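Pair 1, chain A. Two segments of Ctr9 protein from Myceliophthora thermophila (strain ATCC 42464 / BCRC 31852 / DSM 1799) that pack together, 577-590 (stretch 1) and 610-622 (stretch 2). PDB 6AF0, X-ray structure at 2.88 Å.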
# COMPACT_ATOMS: atom_id res chain seq x y z
N LEU A 577 -33.01 -0.19 5.16
CA LEU A 577 -34.04 -0.44 6.17
C LEU A 577 -34.60 -1.87 6.11
O LEU A 577 -35.49 -2.20 6.89
CB LEU A 577 -35.18 0.57 6.03
CG LEU A 577 -35.23 1.83 6.92
CD1 LEU A 577 -35.70 1.47 8.32
CD2 LEU A 577 -33.90 2.56 6.97
N THR A 578 -34.11 -2.67 5.16
CA THR A 578 -34.37 -4.11 5.14
C THR A 578 -33.15 -4.86 5.68
O THR A 578 -33.27 -5.71 6.56
CB THR A 578 -34.77 -4.66 3.74
OG1 THR A 578 -33.68 -4.53 2.82
CG2 THR A 578 -36.00 -3.94 3.20
N THR A 579 -31.97 -4.53 5.17
CA THR A 579 -30.74 -5.15 5.63
C THR A 579 -30.52 -4.90 7.13
O THR A 579 -30.53 -5.84 7.92
CB THR A 579 -29.52 -4.66 4.82
OG1 THR A 579 -29.57 -5.23 3.51
CG2 THR A 579 -28.24 -5.09 5.44
N ILE A 580 -30.34 -3.64 7.51
CA ILE A 580 -29.89 -3.30 8.87
C ILE A 580 -30.78 -3.87 9.98
O ILE A 580 -30.26 -4.37 10.97
CB ILE A 580 -29.70 -1.80 9.08
CG1 ILE A 580 -28.65 -1.27 8.12
CG2 ILE A 580 -29.25 -1.50 10.51
CD1 ILE A 580 -28.52 0.23 8.15
N PRO A 581 -32.12 -3.79 9.84
CA PRO A 581 -32.96 -4.41 10.87
C PRO A 581 -32.88 -5.93 10.97
O PRO A 581 -33.26 -6.52 11.98
CB PRO A 581 -34.37 -3.99 10.47
CG PRO A 581 -34.16 -2.70 9.77
CD PRO A 581 -32.92 -2.94 8.95
N PHE A 582 -32.42 -6.58 9.91
CA PHE A 582 -32.12 -7.98 10.02
C PHE A 582 -30.90 -8.12 10.90
O PHE A 582 -30.90 -8.92 11.83
CB PHE A 582 -31.85 -8.62 8.66
CG PHE A 582 -31.27 -9.99 8.76
CD1 PHE A 582 -32.08 -11.08 9.07
CD2 PHE A 582 -29.90 -10.20 8.61
CE1 PHE A 582 -31.54 -12.35 9.20
CE2 PHE A 582 -29.36 -11.46 8.72
CZ PHE A 582 -30.19 -12.55 9.01
N ASN A 583 -29.89 -7.33 10.60
CA ASN A 583 -28.66 -7.35 11.37
C ASN A 583 -28.99 -7.11 12.84
O ASN A 583 -28.50 -7.83 13.72
CB ASN A 583 -27.65 -6.31 10.88
CG ASN A 583 -27.19 -6.57 9.46
OD1 ASN A 583 -26.07 -6.97 9.23
ND2 ASN A 583 -28.06 -6.34 8.51
N LEU A 584 -29.86 -6.14 13.10
CA LEU A 584 -30.28 -5.81 14.46
C LEU A 584 -30.99 -6.98 15.15
O LEU A 584 -30.76 -7.24 16.34
CB LEU A 584 -31.19 -4.59 14.45
CG LEU A 584 -31.71 -4.18 15.83
CD1 LEU A 584 -30.57 -3.72 16.75
CD2 LEU A 584 -32.74 -3.09 15.71
N GLY A 585 -31.84 -7.67 14.41
CA GLY A 585 -32.54 -8.87 14.91
C GLY A 585 -31.57 -9.98 15.22
O GLY A 585 -31.67 -10.65 16.26
N ARG A 586 -30.63 -10.16 14.30
CA ARG A 586 -29.54 -11.11 14.47
C ARG A 586 -28.69 -10.82 15.69
O ARG A 586 -28.23 -11.74 16.35
CB ARG A 586 -28.64 -11.09 13.23
CG ARG A 586 -27.72 -12.29 13.13
CD ARG A 586 -28.50 -13.54 12.83
NE ARG A 586 -27.69 -14.73 13.01
CZ ARG A 586 -27.55 -15.38 14.15
NH1 ARG A 586 -28.15 -14.94 15.24
NH2 ARG A 586 -26.82 -16.47 14.19
N SER A 587 -28.46 -9.54 15.95
CA SER A 587 -27.65 -9.11 17.08
C SER A 587 -28.38 -9.36 18.37
O SER A 587 -27.81 -9.89 19.31
CB SER A 587 -27.32 -7.62 16.97
OG SER A 587 -26.33 -7.27 17.90
N TYR A 588 -29.66 -8.99 18.40
CA TYR A 588 -30.55 -9.32 19.54
C TYR A 588 -30.51 -10.81 19.83
O TYR A 588 -30.30 -11.25 20.94
CB TYR A 588 -32.00 -8.93 19.24
CG TYR A 588 -32.35 -7.46 19.40
CD1 TYR A 588 -31.82 -6.71 20.45
CD2 TYR A 588 -33.23 -6.83 18.53
CE1 TYR A 588 -32.14 -5.36 20.62
CE2 TYR A 588 -33.55 -5.48 18.69
CZ TYR A 588 -33.01 -4.76 19.74
OH TYR A 588 -33.32 -3.43 19.91
N GLU A 589 -30.72 -11.57 18.79
CA GLU A 589 -30.60 -13.01 18.88
C GLU A 589 -29.27 -13.48 19.49
O GLU A 589 -29.25 -14.39 20.33
CB GLU A 589 -30.70 -13.56 17.48
CG GLU A 589 -31.56 -14.77 17.39
CD GLU A 589 -31.62 -15.26 15.99
OE1 GLU A 589 -31.76 -14.44 15.05
OE2 GLU A 589 -31.50 -16.49 15.84
N TYR A 590 -28.16 -12.90 19.01
CA TYR A 590 -26.83 -13.23 19.53
C TYR A 590 -26.84 -12.88 20.99
O TYR A 590 -26.38 -13.65 21.83
CB TYR A 590 -25.70 -12.43 18.84
CG TYR A 590 -25.12 -13.09 17.60
CD1 TYR A 590 -24.78 -14.42 17.61
CD2 TYR A 590 -24.92 -12.37 16.42
CE1 TYR A 590 -24.28 -15.04 16.49
CE2 TYR A 590 -24.40 -12.98 15.29
CZ TYR A 590 -24.08 -14.33 15.33
OH TYR A 590 -23.56 -15.00 14.22
N ASP A 610 -40.83 -11.05 2.25
CA ASP A 610 -40.12 -11.88 1.26
C ASP A 610 -38.60 -11.85 1.46
O ASP A 610 -37.89 -12.53 0.72
CB ASP A 610 -40.45 -11.41 -0.14
CG ASP A 610 -40.73 -9.95 -0.19
OD1 ASP A 610 -41.38 -9.45 0.76
OD2 ASP A 610 -40.33 -9.29 -1.17
N TYR A 611 -38.12 -11.06 2.43
CA TYR A 611 -36.72 -11.14 2.91
C TYR A 611 -36.58 -12.42 3.70
O TYR A 611 -37.03 -12.51 4.84
CB TYR A 611 -36.35 -9.96 3.80
CG TYR A 611 -34.85 -9.76 3.96
CD1 TYR A 611 -34.21 -10.06 5.15
CD2 TYR A 611 -34.08 -9.25 2.92
CE1 TYR A 611 -32.85 -9.86 5.30
CE2 TYR A 611 -32.72 -9.05 3.07
CZ TYR A 611 -32.10 -9.36 4.27
OH TYR A 611 -30.75 -9.19 4.47
N THR A 612 -35.94 -13.42 3.09
CA THR A 612 -36.09 -14.80 3.54
C THR A 612 -35.17 -15.17 4.69
O THR A 612 -35.57 -15.92 5.58
CB THR A 612 -35.93 -15.78 2.38
OG1 THR A 612 -34.84 -15.37 1.55
CG2 THR A 612 -37.17 -15.77 1.56
N ASP A 613 -33.95 -14.62 4.66
CA ASP A 613 -32.97 -14.83 5.73
C ASP A 613 -33.61 -14.50 7.09
O ASP A 613 -33.33 -15.15 8.10
CB ASP A 613 -31.69 -14.01 5.48
CG ASP A 613 -30.68 -14.72 4.51
OD1 ASP A 613 -30.89 -15.90 4.11
OD2 ASP A 613 -29.66 -14.10 4.14
N ALA A 614 -34.49 -13.51 7.10
CA ALA A 614 -35.23 -13.19 8.31
C ALA A 614 -36.08 -14.35 8.77
O ALA A 614 -36.00 -14.77 9.91
CB ALA A 614 -36.09 -11.97 8.11
N ARG A 615 -36.91 -14.89 7.89
CA ARG A 615 -37.78 -15.98 8.29
C ARG A 615 -37.01 -17.27 8.53
O ARG A 615 -37.44 -18.10 9.33
CB ARG A 615 -38.90 -16.20 7.27
CG ARG A 615 -39.78 -17.41 7.62
CD ARG A 615 -41.13 -17.41 6.91
NE ARG A 615 -41.71 -16.08 6.83
CZ ARG A 615 -42.42 -15.61 5.79
NH1 ARG A 615 -42.65 -16.37 4.72
NH2 ARG A 615 -42.89 -14.38 5.83
N THR A 616 -35.88 -17.44 7.85
CA THR A 616 -34.98 -18.57 8.12
C THR A 616 -34.46 -18.53 9.56
O THR A 616 -34.46 -19.56 10.25
CB THR A 616 -33.77 -18.60 7.17
OG1 THR A 616 -34.18 -18.39 5.80
CG2 THR A 616 -33.03 -19.92 7.31
N ARG A 617 -34.04 -17.35 10.02
CA ARG A 617 -33.69 -17.15 11.44
C ARG A 617 -34.91 -17.36 12.34
O ARG A 617 -34.80 -17.94 13.41
CB ARG A 617 -33.08 -15.76 11.70
CG ARG A 617 -31.69 -15.58 11.10
CD ARG A 617 -30.72 -16.70 11.45
NE ARG A 617 -30.67 -16.99 12.88
CZ ARG A 617 -29.79 -17.79 13.47
NH1 ARG A 617 -28.86 -18.42 12.78
NH2 ARG A 617 -29.83 -17.97 14.77
N LEU A 618 -36.07 -16.92 11.89
CA LEU A 618 -37.29 -17.15 12.65
C LEU A 618 -37.51 -18.64 12.82
O LEU A 618 -37.77 -19.10 13.90
CB LEU A 618 -38.51 -16.49 11.99
CG LEU A 618 -38.71 -15.00 12.32
CD1 LEU A 618 -39.81 -14.42 11.46
CD2 LEU A 618 -39.01 -14.76 13.80
N ALA A 619 -37.32 -19.39 11.74
CA ALA A 619 -37.58 -20.82 11.77
C ALA A 619 -36.58 -21.58 12.65
O ALA A 619 -36.91 -22.63 13.22
CB ALA A 619 -37.57 -21.38 10.35
N TYR A 620 -35.37 -21.04 12.76
CA TYR A 620 -34.39 -21.65 13.63
C TYR A 620 -34.78 -21.30 15.08
O TYR A 620 -34.84 -22.19 15.95
CB TYR A 620 -32.97 -21.19 13.27
CG TYR A 620 -31.96 -21.53 14.35
CD1 TYR A 620 -31.55 -22.84 14.56
CD2 TYR A 620 -31.47 -20.53 15.19
CE1 TYR A 620 -30.65 -23.15 15.58
CE2 TYR A 620 -30.58 -20.83 16.19
CZ TYR A 620 -30.16 -22.12 16.39
OH TYR A 620 -29.27 -22.37 17.41
N ILE A 621 -35.06 -20.01 15.32
CA ILE A 621 -35.54 -19.54 16.63
C ILE A 621 -36.68 -20.47 17.09
O ILE A 621 -36.78 -20.87 18.26
CB ILE A 621 -36.04 -18.07 16.58
CG1 ILE A 621 -34.89 -17.06 16.61
CG2 ILE A 621 -36.99 -17.78 17.73
CD1 ILE A 621 -35.32 -15.63 16.39
N LYS A 622 -37.53 -20.80 16.13
CA LYS A 622 -38.64 -21.74 16.33
C LYS A 622 -38.20 -23.18 16.53
O LYS A 622 -38.73 -23.88 17.39
CB LYS A 622 -39.56 -21.71 15.11
CG LYS A 622 -40.34 -20.43 14.97
CD LYS A 622 -41.53 -20.43 15.91
CE LYS A 622 -42.25 -19.09 15.89
NZ LYS A 622 -42.42 -18.58 17.27

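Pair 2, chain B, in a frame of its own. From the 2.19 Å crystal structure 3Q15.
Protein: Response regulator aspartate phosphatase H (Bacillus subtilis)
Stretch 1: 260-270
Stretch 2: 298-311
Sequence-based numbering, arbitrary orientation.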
# COMPACT_ATOMS: atom_id res chain seq x y z
N LEU B 260 4.51 23.96 24.72
CA LEU B 260 3.50 24.95 25.08
C LEU B 260 2.80 25.60 23.88
O LEU B 260 1.57 25.71 23.88
CB LEU B 260 4.11 26.02 26.00
CG LEU B 260 3.21 26.54 27.11
CD1 LEU B 260 2.62 25.39 27.91
CD2 LEU B 260 3.98 27.48 28.02
N PRO B 261 3.56 26.02 22.86
CA PRO B 261 2.91 26.65 21.71
C PRO B 261 1.83 25.75 21.10
O PRO B 261 0.71 26.21 20.88
CB PRO B 261 4.07 26.83 20.71
CG PRO B 261 5.28 26.96 21.57
CD PRO B 261 5.03 26.03 22.74
N LYS B 262 2.16 24.49 20.86
CA LYS B 262 1.20 23.56 20.28
C LYS B 262 0.04 23.30 21.24
O LYS B 262 -1.12 23.22 20.82
CB LYS B 262 1.88 22.25 19.90
CG LYS B 262 0.92 21.17 19.40
CD LYS B 262 1.65 20.09 18.62
CE LYS B 262 2.82 19.54 19.41
NZ LYS B 262 3.57 18.53 18.61
N VAL B 263 0.35 23.16 22.52
CA VAL B 263 -0.68 22.95 23.53
C VAL B 263 -1.62 24.15 23.64
O VAL B 263 -2.84 23.99 23.69
CB VAL B 263 -0.07 22.64 24.92
CG1 VAL B 263 -1.14 22.64 25.99
CG2 VAL B 263 0.67 21.31 24.89
N LEU B 264 -1.06 25.35 23.68
CA LEU B 264 -1.87 26.56 23.81
C LEU B 264 -2.70 26.88 22.57
O LEU B 264 -3.72 27.55 22.66
CB LEU B 264 -0.99 27.75 24.21
CG LEU B 264 -0.36 27.66 25.60
CD1 LEU B 264 0.53 28.87 25.88
CD2 LEU B 264 -1.43 27.53 26.66
N PHE B 265 -2.27 26.40 21.40
CA PHE B 265 -3.04 26.62 20.19
C PHE B 265 -4.28 25.73 20.15
O PHE B 265 -5.36 26.17 19.74
CB PHE B 265 -2.20 26.41 18.93
CG PHE B 265 -3.02 26.42 17.66
CD1 PHE B 265 -3.41 27.62 17.09
CD2 PHE B 265 -3.40 25.24 17.06
CE1 PHE B 265 -4.17 27.64 15.94
CE2 PHE B 265 -4.16 25.25 15.90
CZ PHE B 265 -4.54 26.45 15.34
N GLY B 266 -4.13 24.48 20.58
CA GLY B 266 -5.25 23.57 20.67
C GLY B 266 -6.27 24.09 21.67
O GLY B 266 -7.46 24.15 21.38
N LEU B 267 -5.78 24.47 22.84
CA LEU B 267 -6.63 25.02 23.88
C LEU B 267 -7.38 26.25 23.36
O LEU B 267 -8.60 26.35 23.53
CB LEU B 267 -5.79 25.39 25.11
CG LEU B 267 -6.53 25.91 26.35
CD1 LEU B 267 -7.68 24.99 26.73
CD2 LEU B 267 -5.56 26.06 27.51
N SER B 268 -6.66 27.16 22.72
CA SER B 268 -7.26 28.40 22.21
C SER B 268 -8.32 28.13 21.14
O SER B 268 -9.44 28.63 21.22
CB SER B 268 -6.19 29.33 21.66
OG SER B 268 -5.31 29.76 22.70
N TRP B 269 -7.96 27.34 20.14
CA TRP B 269 -8.88 27.01 19.06
C TRP B 269 -10.14 26.38 19.63
O TRP B 269 -11.25 26.76 19.25
CB TRP B 269 -8.21 26.04 18.08
CG TRP B 269 -8.99 25.83 16.81
CD1 TRP B 269 -9.81 26.73 16.20
CD2 TRP B 269 -9.02 24.65 16.01
NE1 TRP B 269 -10.34 26.18 15.06
CE2 TRP B 269 -9.88 24.90 14.92
CE3 TRP B 269 -8.41 23.39 16.11
CZ2 TRP B 269 -10.14 23.95 13.94
CZ3 TRP B 269 -8.67 22.44 15.13
CH2 TRP B 269 -9.53 22.73 14.06
N THR B 270 -9.97 25.42 20.53
CA THR B 270 -11.10 24.73 21.14
C THR B 270 -12.00 25.69 21.90
O THR B 270 -13.23 25.59 21.84
CB THR B 270 -10.64 23.62 22.10
OG1 THR B 270 -9.84 22.67 21.38
CG2 THR B 270 -11.83 22.90 22.70
N PHE B 298 4.71 27.02 12.28
CA PHE B 298 3.93 28.19 11.89
C PHE B 298 2.83 28.51 12.90
O PHE B 298 1.85 29.17 12.57
CB PHE B 298 3.35 28.00 10.49
CG PHE B 298 4.39 27.89 9.41
CD1 PHE B 298 4.84 29.02 8.74
CD2 PHE B 298 4.92 26.66 9.06
CE1 PHE B 298 5.80 28.92 7.75
CE2 PHE B 298 5.88 26.55 8.07
CZ PHE B 298 6.32 27.68 7.41
N TYR B 299 2.99 28.04 14.14
CA TYR B 299 2.01 28.33 15.18
C TYR B 299 1.80 29.83 15.34
O TYR B 299 0.73 30.28 15.77
CB TYR B 299 2.39 27.67 16.51
CG TYR B 299 2.22 26.17 16.49
CD1 TYR B 299 0.96 25.59 16.56
CD2 TYR B 299 3.32 25.33 16.37
CE1 TYR B 299 0.80 24.22 16.52
CE2 TYR B 299 3.16 23.95 16.33
CZ TYR B 299 1.90 23.41 16.41
OH TYR B 299 1.74 22.04 16.37
N LYS B 300 2.82 30.61 14.99
CA LYS B 300 2.70 32.06 15.02
C LYS B 300 1.58 32.52 14.09
O LYS B 300 0.78 33.39 14.45
CB LYS B 300 4.02 32.72 14.62
CG LYS B 300 4.10 34.20 14.95
CD LYS B 300 5.50 34.76 14.76
CE LYS B 300 5.84 34.92 13.29
NZ LYS B 300 4.95 35.91 12.63
N GLU B 301 1.52 31.94 12.90
CA GLU B 301 0.52 32.32 11.91
C GLU B 301 -0.86 31.76 12.25
O GLU B 301 -1.88 32.38 11.96
CB GLU B 301 0.95 31.86 10.51
CG GLU B 301 1.94 32.79 9.82
CD GLU B 301 3.35 32.68 10.37
OE1 GLU B 301 4.18 33.56 10.06
OE2 GLU B 301 3.63 31.70 11.09
N LEU B 302 -0.88 30.58 12.86
CA LEU B 302 -2.13 29.99 13.34
C LEU B 302 -2.70 30.81 14.50
O LEU B 302 -3.91 31.01 14.58
CB LEU B 302 -1.92 28.53 13.76
CG LEU B 302 -1.77 27.45 12.69
CD1 LEU B 302 -2.83 27.59 11.61
CD2 LEU B 302 -0.38 27.48 12.09
N PHE B 303 -1.83 31.27 15.39
CA PHE B 303 -2.28 32.11 16.49
C PHE B 303 -2.87 33.40 15.95
O PHE B 303 -3.95 33.82 16.38
CB PHE B 303 -1.14 32.43 17.46
CG PHE B 303 -0.94 31.39 18.53
CD1 PHE B 303 -1.93 31.14 19.46
CD2 PHE B 303 0.25 30.68 18.61
CE1 PHE B 303 -1.75 30.19 20.46
CE2 PHE B 303 0.44 29.73 19.60
CZ PHE B 303 -0.57 29.48 20.53
N LEU B 304 -2.17 34.02 15.02
CA LEU B 304 -2.62 35.28 14.44
C LEU B 304 -3.96 35.11 13.72
O LEU B 304 -4.79 36.02 13.72
CB LEU B 304 -1.57 35.86 13.50
CG LEU B 304 -0.29 36.35 14.20
CD1 LEU B 304 0.76 36.76 13.18
CD2 LEU B 304 -0.61 37.50 15.15
N PHE B 305 -4.16 33.95 13.11
CA PHE B 305 -5.42 33.69 12.43
C PHE B 305 -6.59 33.57 13.41
O PHE B 305 -7.70 34.04 13.13
CB PHE B 305 -5.35 32.43 11.56
CG PHE B 305 -6.62 32.15 10.82
CD1 PHE B 305 -6.87 32.76 9.59
CD2 PHE B 305 -7.58 31.30 11.35
CE1 PHE B 305 -8.04 32.52 8.91
CE2 PHE B 305 -8.76 31.06 10.66
CZ PHE B 305 -8.99 31.67 9.44
N LEU B 306 -6.34 32.94 14.55
CA LEU B 306 -7.34 32.82 15.59
C LEU B 306 -7.80 34.19 16.05
O LEU B 306 -9.00 34.45 16.17
CB LEU B 306 -6.81 32.03 16.78
CG LEU B 306 -6.72 30.52 16.62
CD1 LEU B 306 -6.37 29.88 17.95
CD2 LEU B 306 -8.04 29.99 16.10
N GLN B 307 -6.84 35.07 16.33
CA GLN B 307 -7.15 36.42 16.77
C GLN B 307 -8.03 37.12 15.74
O GLN B 307 -9.01 37.77 16.09
CB GLN B 307 -5.88 37.23 16.97
CG GLN B 307 -5.09 36.89 18.22
CD GLN B 307 -3.96 37.87 18.46
OE1 GLN B 307 -3.51 38.55 17.54
NE2 GLN B 307 -3.50 37.94 19.70
N ALA B 308 -7.66 36.97 14.47
CA ALA B 308 -8.28 37.73 13.40
C ALA B 308 -9.71 37.29 13.11
O ALA B 308 -10.59 38.13 12.85
CB ALA B 308 -7.44 37.65 12.13
N VAL B 309 -9.95 35.99 13.15
CA VAL B 309 -11.24 35.44 12.72
C VAL B 309 -12.27 35.37 13.84
O VAL B 309 -13.47 35.45 13.58
CB VAL B 309 -11.07 34.05 12.06
CG1 VAL B 309 -10.83 32.99 13.12
CG2 VAL B 309 -12.30 33.71 11.23
N TYR B 310 -11.81 35.22 15.08
CA TYR B 310 -12.72 35.14 16.23
C TYR B 310 -12.87 36.47 16.96
O TYR B 310 -13.56 36.55 17.98
CB TYR B 310 -12.28 34.03 17.21
CG TYR B 310 -12.46 32.64 16.65
CD1 TYR B 310 -11.38 31.92 16.16
CD2 TYR B 310 -13.72 32.06 16.59
CE1 TYR B 310 -11.55 30.65 15.63
CE2 TYR B 310 -13.90 30.79 16.06
CZ TYR B 310 -12.81 30.09 15.59
OH TYR B 310 -12.98 28.83 15.06
N LYS B 311 -12.21 37.50 16.45
CA LYS B 311 -12.33 38.85 16.99
C LYS B 311 -13.77 39.34 16.84
O LYS B 311 -14.45 38.96 15.89
CB LYS B 311 -11.37 39.78 16.24
CG LYS B 311 -11.43 41.25 16.63
CD LYS B 311 -10.40 42.06 15.86
CE LYS B 311 -10.51 43.55 16.16
NZ LYS B 311 -11.77 44.15 15.65

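What arrangement do the two pairs share? In each, two helices run side by side in nearly the same direction, their axes inclined by 17° in pair 1 and 22° in pair 2, with closest approaches of 10.4 and 10.5 Å. The backbone atoms of 14 central residues superpose with an RMSD of 0.6 Å. The buried surface is 457 Å² in pair 1 and 532 Å² in pair 2, and quite different side chains make up the two contacts.

Which residue in contact is the same in both pairs? A:Phe582 matches B:Phe265: their CA atoms fall 0.4 Å apart, both have chi1 in the t well, and both point toward the partner helix. In pair 1 the ring reaches across to the first turns of the second helix, with A:Phe582 CE1 3.5 Å from A:Asp613 O and 3.8 Å from A:Arg617 CG. In pair 2 the ring is a knob seated among B:Tyr299, B:Leu302, B:Phe303 and B:Leu306; B:Phe265 CE1 lies 3.3 Å from B:Leu302 CB and 3.7 Å from B:Leu306 CD1.

How does each phenylalanine find an aromatic partner? The partners come from positions that do not match each other, and the roles of the rings are reversed. A:Tyr611, in the loop before its helix, turns its edge toward the face of A:Phe582, with centroids 5.8 Å apart. In pair 2, B:Phe265 offers its edge to the face of B:Phe303, with ring centroids 5.9 Å apart and planes at 90°. The residue matching B:Phe303 is A:Ala614, whose CB is 4.2 Å from A:Phe582 CD1. The larger B:Phe303 side chain instead reaches back into the first helix, among B:Pro261, B:Leu264, B:Phe265 and B:Ser268.

What happens one turn further along? A:Arg586 matches B:Trp269 and A:Arg617 matches B:Leu306, and here charge replaces apolar packing. The two guanidiniums of pair 1 stack flat, centres 3.4 Å apart, although both are donors and carry like charge. A:Glu589 helps offset that charge: its OE2 accepts a very short hydrogen bond from A:Arg617 NH2 at 2.5 Å, within a salt bridge, and a weak one from A:Arg617 NE at 3.1 Å. In pair 2, B:Trp269 CD1 packs against B:Leu306 CD2 at 3.7 Å, and B:Ser268 CB approaches B:Leu306 CD1 at 3.8 Å. B:Ser268 falls on A:Gly585, which has no side chain to make such a contact.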